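Local structure of glycosyl hydrolase family 2, TIM barrel domain protein (Parabacteroides merdae ATCC 43184, 6DXU) at residues A115-Y124 against V162-D173. The protein is a gut bacterial beta-glucuronidase of glycoside hydrolase family 2, which probably hydrolyses beta-linked glucuronic acid from its conjugates. Sequence-based numbering, arbitrary orientation.
Sequences AGQKTDVYVY and VPLSIRCDNSRD. With NA (sodium ion), chain O.
Strands 118-123 and 162-169 run antiparallel, their axes approaching to 4.7 Å, with Lys118, Asp120 and Tyr122 in hydrogen-bonded pairs opposite Asp169, Arg167 and Ser165; the reverse bond from Asp169 N to Lys118 O is weak. At the strand end Asp169 O takes two amides, Lys118 N nearly straight (173°) and Gln117 N from above the carbonyl plane. On the face of Thr119, Val121 and Val123, methyls touch across the strands: Thr119 CG2 meets Ile166 CG2 at 3.5 Å and Val121 CG1 meets Leu164 CD1 at 3.8 Å. The other face is polar. The Lys118 chain runs extended and bends only at chi4 (81°), which brings NZ to the anti lone pair of Asp173 OD2 at 2.7 Å; two waters on NZ lead back to Asp169 O and OD2. Asp169 OD1 closes an Asx turn with Ser171 N (2.9 Å) and also accepts from Ser171 OG, while Arg167 NH1 forms a salt bridge to Asp169 OD2 (3.3 Å), coming from above the carboxylate plane. Replacing Asp169 by an alanine would probably leave the Ser171 turn without its acceptor and cost Arg167 NH1 this salt bridge, though its NH2 would keep Asp43. Asp173 O binds the sodium ion at 2.4 Å, alongside the carbonyls of Met176 and Pro178. Lys118 thus ties the sodium-binding loop after strand 162-169 back to the neighbouring strand of the sugar-binding domain's six-stranded sheet, by salt bridge and water, consistent with a fixed path for the chain leaving the sheet.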
loop_
_atom_site.group_PDB
_atom_site.type_symbol
_atom_site.label_atom_id
_atom_site.label_comp_id
_atom_site.label_asym_id
_atom_site.label_seq_id
_atom_site.Cartn_x
_atom_site.Cartn_y
_atom_site.Cartn_z
ATOM N N ALA D 115 17.474 0.732 21.426
ATOM C CA ALA D 115 16.955 2.076 21.189
ATOM C C ALA D 115 15.437 2.026 21.247
ATOM O O ALA D 115 14.838 1.052 20.787
ATOM C CB ALA D 115 17.407 2.609 19.826
ATOM N N GLY D 116 14.815 3.056 21.816
ATOM C CA GLY D 116 13.377 3.047 22.089
ATOM C C GLY D 116 12.610 4.070 21.263
ATOM O O GLY D 116 13.031 5.225 21.155
ATOM N N GLN D 117 11.475 3.648 20.697
ATOM C CA GLN D 117 10.986 2.269 20.632
ATOM C C GLN D 117 10.966 1.800 19.166
ATOM O O GLN D 117 11.264 0.647 18.851
ATOM C CB GLN D 117 9.578 2.164 21.230
ATOM C CG GLN D 117 9.506 2.490 22.737
ATOM C CD GLN D 117 10.178 1.427 23.589
ATOM O OE1 GLN D 117 10.035 0.233 23.332
ATOM N NE2 GLN D 117 10.905 1.856 24.613
ATOM N N LYS D 118 10.573 2.712 18.281
ATOM C CA LYS D 118 10.645 2.520 16.842
ATOM C C LYS D 118 11.756 3.416 16.316
ATOM O O LYS D 118 11.764 4.622 16.593
ATOM C CB LYS D 118 9.318 2.873 16.171
ATOM C CG LYS D 118 8.103 2.100 16.711
ATOM C CD LYS D 118 6.890 2.284 15.774
ATOM C CE LYS D 118 5.646 1.606 16.356
ATOM N NZ LYS D 118 4.974 2.454 17.398
ATOM N N THR D 119 12.692 2.837 15.574
ATOM C CA THR D 119 13.862 3.576 15.127
ATOM C C THR D 119 13.978 3.468 13.612
ATOM O O THR D 119 13.730 2.406 13.041
ATOM C CB THR D 119 15.146 3.042 15.815
ATOM O OG1 THR D 119 14.992 3.119 17.239
ATOM C CG2 THR D 119 16.377 3.844 15.396
ATOM N N ASP D 120 14.328 4.580 12.965
ATOM C CA ASP D 120 14.598 4.606 11.535
ATOM C C ASP D 120 15.941 5.290 11.319
ATOM O O ASP D 120 16.227 6.318 11.934
ATOM C CB ASP D 120 13.474 5.317 10.756
ATOM C CG ASP D 120 12.192 4.508 10.748
ATOM O OD1 ASP D 120 12.077 3.582 9.917
ATOM O OD2 ASP D 120 11.328 4.754 11.611
ATOM N N VAL D 121 16.754 4.725 10.429
ATOM C CA VAL D 121 18.147 5.115 10.273
ATOM C C VAL D 121 18.359 5.606 8.856
ATOM O O VAL D 121 17.968 4.924 7.904
ATOM C CB VAL D 121 19.074 3.924 10.575
ATOM C CG1 VAL D 121 20.541 4.334 10.499
ATOM C CG2 VAL D 121 18.726 3.365 11.923
ATOM N N TYR D 122 19.042 6.752 8.712
ATOM C CA TYR D 122 19.287 7.352 7.405
ATOM C C TYR D 122 20.767 7.644 7.214
ATOM O O TYR D 122 21.429 8.176 8.113
ATOM C CB TYR D 122 18.520 8.660 7.231
ATOM C CG TYR D 122 17.039 8.491 7.292
ATOM C CD1 TYR D 122 16.389 8.441 8.510
ATOM C CD2 TYR D 122 16.280 8.365 6.116
ATOM C CE1 TYR D 122 15.015 8.282 8.571
ATOM C CE2 TYR D 122 14.904 8.216 6.173
ATOM C CZ TYR D 122 14.285 8.169 7.413
ATOM O OH TYR D 122 12.922 8.019 7.506
ATOM N N VAL D 123 21.269 7.301 6.036
ATOM C CA VAL D 123 22.585 7.724 5.567
ATOM C C VAL D 123 22.342 8.744 4.462
ATOM O O VAL D 123 21.781 8.402 3.413
ATOM C CB VAL D 123 23.408 6.527 5.061
ATOM C CG1 VAL D 123 24.666 7.019 4.349
ATOM C CG2 VAL D 123 23.745 5.576 6.227
ATOM N N TYR D 124 22.750 9.996 4.698
ATOM C CA TYR D 124 22.310 11.124 3.876
ATOM C C TYR D 124 20.785 11.060 3.762
ATOM O O TYR D 124 20.101 11.054 4.790
ATOM C CB TYR D 124 23.008 11.115 2.508
ATOM C CG TYR D 124 22.873 12.409 1.728
ATOM C CD1 TYR D 124 23.108 13.648 2.324
ATOM C CD2 TYR D 124 22.451 12.388 0.405
ATOM C CE1 TYR D 124 22.957 14.838 1.592
ATOM C CE2 TYR D 124 22.289 13.556 -0.325
ATOM C CZ TYR D 124 22.546 14.772 0.266
ATOM O OH TYR D 124 22.378 15.923 -0.487
ATOM N N VAL D 162 30.219 11.533 6.752
ATOM C CA VAL D 162 28.964 10.970 6.261
ATOM C C VAL D 162 27.859 11.349 7.240
ATOM O O VAL D 162 27.944 11.010 8.424
ATOM C CB VAL D 162 29.044 9.443 6.110
ATOM C CG1 VAL D 162 27.692 8.878 5.648
ATOM C CG2 VAL D 162 30.180 9.061 5.151
ATOM N N PRO D 163 26.800 12.035 6.805
ATOM C CA PRO D 163 25.739 12.397 7.746
ATOM C C PRO D 163 24.904 11.170 8.074
ATOM O O PRO D 163 24.359 10.505 7.188
ATOM C CB PRO D 163 24.922 13.458 6.986
ATOM C CG PRO D 163 25.192 13.187 5.555
ATOM C CD PRO D 163 26.546 12.543 5.446
ATOM N N LEU D 164 24.780 10.906 9.363
ATOM C CA LEU D 164 23.966 9.834 9.903
ATOM C C LEU D 164 22.862 10.506 10.696
ATOM O O LEU D 164 23.148 11.305 11.593
ATOM C CB LEU D 164 24.811 8.916 10.801
ATOM C CG LEU D 164 24.059 7.845 11.588
ATOM C CD1 LEU D 164 23.357 6.884 10.654
ATOM C CD2 LEU D 164 25.012 7.082 12.532
ATOM N N SER D 165 21.613 10.207 10.357
ATOM C CA SER D 165 20.469 10.786 11.042
ATOM C C SER D 165 19.595 9.631 11.484
ATOM O O SER D 165 19.337 8.711 10.700
ATOM C CB SER D 165 19.675 11.743 10.122
ATOM O OG SER D 165 20.563 12.660 9.484
ATOM N N ILE D 166 19.141 9.672 12.733
ATOM C CA ILE D 166 18.404 8.564 13.324
ATOM C C ILE D 166 17.159 9.143 13.975
ATOM O O ILE D 166 17.246 10.092 14.757
ATOM C CB ILE D 166 19.251 7.797 14.356
ATOM C CG1 ILE D 166 20.475 7.161 13.674
ATOM C CG2 ILE D 166 18.387 6.741 15.045
ATOM C CD1 ILE D 166 21.557 6.581 14.652
ATOM N N ARG D 167 16.007 8.591 13.633
ATOM C CA ARG D 167 14.750 8.971 14.250
ATOM C C ARG D 167 14.374 7.883 15.243
ATOM O O ARG D 167 14.349 6.704 14.883
ATOM C CB ARG D 167 13.662 9.139 13.177
ATOM C CG ARG D 167 12.282 9.575 13.703
ATOM C CD ARG D 167 11.262 9.480 12.538
ATOM N NE ARG D 167 9.969 10.109 12.811
ATOM C CZ ARG D 167 8.911 9.478 13.322
ATOM N NH1 ARG D 167 8.997 8.201 13.671
ATOM N NH2 ARG D 167 7.759 10.126 13.482
ATOM N N CYS D 168 14.120 8.269 16.493
ATOM C CA CYS D 168 13.593 7.350 17.491
ATOM C C CYS D 168 12.212 7.829 17.903
ATOM O O CYS D 168 11.950 9.030 17.955
ATOM C CB CYS D 168 14.499 7.244 18.748
ATOM S SG CYS D 168 16.077 6.449 18.438
ATOM N N ASP D 169 11.331 6.884 18.214
ATOM C CA ASP D 169 9.932 7.220 18.442
ATOM C C ASP D 169 9.408 6.337 19.563
ATOM O O ASP D 169 9.372 5.110 19.425
ATOM C CB ASP D 169 9.140 7.023 17.131
ATOM C CG ASP D 169 7.701 7.529 17.202
ATOM O OD1 ASP D 169 7.253 7.978 18.262
ATOM O OD2 ASP D 169 7.006 7.480 16.158
ATOM N N ASN D 170 9.032 6.942 20.679
ATOM C CA ASN D 170 8.347 6.205 21.733
ATOM C C ASN D 170 6.912 6.687 21.890
ATOM O O ASN D 170 6.383 6.710 23.000
ATOM C CB ASN D 170 9.116 6.273 23.063
ATOM C CG ASN D 170 9.104 7.663 23.697
ATOM O OD1 ASN D 170 9.102 8.677 22.999
ATOM N ND2 ASN D 170 9.126 7.711 25.033
ATOM N N SER D 171 6.269 7.076 20.781
ATOM C CA SER D 171 4.846 7.373 20.820
ATOM C C SER D 171 4.106 6.212 21.464
ATOM O O SER D 171 4.480 5.045 21.294
ATOM C CB SER D 171 4.285 7.604 19.402
ATOM O OG SER D 171 4.900 8.717 18.771
ATOM N N ARG D 172 3.063 6.542 22.218
ATOM C CA ARG D 172 2.149 5.524 22.711
ATOM C C ARG D 172 1.590 4.737 21.531
ATOM O O ARG D 172 1.310 5.301 20.471
ATOM C CB ARG D 172 1.006 6.181 23.493
ATOM C CG ARG D 172 1.458 6.938 24.713
ATOM C CD ARG D 172 0.306 7.699 25.327
ATOM N NE ARG D 172 -0.593 6.834 26.097
ATOM C CZ ARG D 172 -0.413 6.503 27.370
ATOM N NH1 ARG D 172 0.656 6.935 28.039
ATOM N NH2 ARG D 172 -1.322 5.753 27.985
ATOM N N ASP D 173 1.438 3.425 21.708
ATOM C CA ASP D 173 0.947 2.584 20.617
ATOM C C ASP D 173 0.339 1.334 21.237
ATOM O O ASP D 173 1.067 0.500 21.778
ATOM C CB ASP D 173 2.091 2.244 19.668
ATOM C CG ASP D 173 1.649 1.444 18.456
ATOM O OD1 ASP D 173 0.479 0.991 18.394
ATOM O OD2 ASP D 173 2.512 1.261 17.568
HETATM NA NA NA O . 2.165 -0.047 23.797
HETATM O O HOH W 1 11.114 6.241 13.900
HETATM O O HOH W 2 6.467 4.013 19.538
HETATM O O HOH W 3 5.141 5.258 16.450
HETATM O O HOH W 4 21.237 11.347 7.274
HETATM O O HOH W 5 3.020 2.160 23.907
HETATM O O HOH W 6 0.156 0.440 25.093
#